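PDB 3WIT: putative Vgr protein from Escherichia coli, which forms part of the trimeric spike of the type VI secretion system, this piece being its C-terminal triple-stranded beta-helix, and is likely to serve in piercing target membranes. Local coordinates for the interface of chains A and B. Coordinates in Å, arbitrary orientation; residue numbers count along the deposited sequence, not the author numbering. Chains: chain A/B, Putative Vgr protein.

The interface of chains A and B. Residues chain A 37-38, 48-50; chain B 45-46, 58.
In the core of the triple-stranded beta-helix, B:Ile46 from strand 45-50 of chain B lies end-on against the inner face of strands 37-42 and 45-50 of chain A, across their seam. Its CG1 is anti to its own carbonyl carbon (chi1 -59°) and the chain runs on extended from there (chi2 177°), which carries the terminal methyl CD1 up to the chain A backbone. B:Ile46 CD1 ends 3.4 Å from the carbonyl O of A:Lys38. The same B:Ile46 CD1 is 3.6 Å from the carbonyl O of A:Gln49, so it abuts main-chain oxygens of both strands. The side chains of A:Lys38 and A:Gln49 themselves point to the other face of the sheet.

A:Val50 and A:Ser37 both close in on B:Ile46 CG1 from chain A, at neighbouring positions around it: A:Val50 CG2 at 3.8 Å and A:Ser37 CB at 3.9 Å. The valine stands with CG1 anti to the backbone N (chi1 179°), and both its methyls face chain B. CG2 makes the more numerous contacts, touching CB of B:Leu58 as well. A:Val50 CG2 lies 3.7 Å from B:Gly45 CA, which CG1 also meets. A:Val50 CG2 is likewise 3.7 Å from the carbonyl O of B:Leu58. With no side chain of its own, B:Gly45 lets A:Val50 and the hydroxyl of A:Ser37 come up to its main chain; A:Ser37 OG is 3.4 Å from B:Gly45 CA. From the next strand, 54-59, B:Leu58 turns its CD2 branch towards A:Leu48, B:Leu58 CD2 meeting A:Leu48 CB at 4.1 Å.

Branched aliphatic groups thus pack against one another and against main-chain atoms of the other chain, between two copies that meet without an exact two-fold. Repeated round the trimer, such contacts would knit the three chains into one hydrophobic core and give the VgrG spike stiffness.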
loop_
_atom_site.group_PDB
_atom_site.type_symbol
_atom_site.label_atom_id
_atom_site.label_comp_id
_atom_site.label_asym_id
_atom_site.label_seq_id
_atom_site.Cartn_x
_atom_site.Cartn_y
_atom_site.Cartn_z
ATOM N N SER A 37 1.567 -6.653 11.519
ATOM C CA SER A 37 1.214 -6.033 10.248
ATOM C C SER A 37 0.541 -4.695 10.520
ATOM O O SER A 37 -0.456 -4.637 11.252
ATOM C CB SER A 37 0.270 -6.945 9.464
ATOM O OG SER A 37 0.648 -8.312 9.612
ATOM N N LYS A 38 1.081 -3.623 9.945
ATOM C CA LYS A 38 0.609 -2.271 10.267
ATOM C C LYS A 38 0.591 -1.396 9.049
ATOM O O LYS A 38 1.479 -1.495 8.196
ATOM C CB LYS A 38 1.539 -1.610 11.291
ATOM C CG LYS A 38 1.675 -2.318 12.601
ATOM C CD LYS A 38 2.479 -1.437 13.558
ATOM C CE LYS A 38 2.450 -1.970 14.976
ATOM N NZ LYS A 38 3.041 -3.332 15.084
ATOM N N LEU A 48 3.665 1.000 5.459
ATOM C CA LEU A 48 3.073 -0.316 5.518
ATOM C C LEU A 48 4.193 -1.265 5.883
ATOM O O LEU A 48 5.265 -1.223 5.265
ATOM C CB LEU A 48 2.483 -0.692 4.153
ATOM C CG LEU A 48 1.487 0.272 3.475
ATOM C CD1 LEU A 48 2.161 1.261 2.529
ATOM C CD2 LEU A 48 0.435 -0.515 2.685
ATOM N N GLN A 49 3.975 -2.116 6.885
ATOM C CA GLN A 49 5.028 -3.034 7.291
ATOM C C GLN A 49 4.491 -4.294 7.877
ATOM O O GLN A 49 3.375 -4.335 8.419
ATOM C CB GLN A 49 5.956 -2.402 8.319
ATOM C CG GLN A 49 5.257 -1.938 9.547
ATOM C CD GLN A 49 6.188 -1.139 10.431
ATOM O OE1 GLN A 49 5.900 0.009 10.773
ATOM N NE2 GLN A 49 7.330 -1.733 10.782
ATOM N N VAL A 50 5.312 -5.330 7.788
ATOM C CA VAL A 50 4.988 -6.623 8.357
ATOM C C VAL A 50 6.259 -7.132 8.993
ATOM O O VAL A 50 7.278 -7.347 8.315
ATOM C CB VAL A 50 4.518 -7.623 7.309
ATOM C CG1 VAL A 50 4.217 -8.944 7.975
ATOM C CG2 VAL A 50 3.260 -7.081 6.571
ATOM N N GLY B 45 0.190 -10.903 7.247
ATOM C CA GLY B 45 0.703 -9.757 6.502
ATOM C C GLY B 45 -0.374 -8.847 5.952
ATOM O O GLY B 45 -1.477 -8.735 6.510
ATOM N N ILE B 46 -0.075 -8.214 4.825
ATOM C CA ILE B 46 -0.967 -7.219 4.256
ATOM C C ILE B 46 -1.145 -7.539 2.786
ATOM O O ILE B 46 -0.182 -7.875 2.090
ATOM C CB ILE B 46 -0.372 -5.803 4.400
ATOM C CG1 ILE B 46 -0.126 -5.490 5.880
ATOM C CG2 ILE B 46 -1.269 -4.764 3.687
ATOM C CD1 ILE B 46 0.547 -4.092 6.162
ATOM N N LEU B 58 2.476 -8.195 1.213
ATOM C CA LEU B 58 3.595 -8.051 2.132
ATOM C C LEU B 58 3.492 -9.134 3.190
ATOM O O LEU B 58 2.410 -9.331 3.783
ATOM C CB LEU B 58 3.512 -6.678 2.816
ATOM C CG LEU B 58 3.762 -5.401 2.002
ATOM C CD1 LEU B 58 2.554 -4.983 1.199
ATOM C CD2 LEU B 58 4.152 -4.282 2.981
#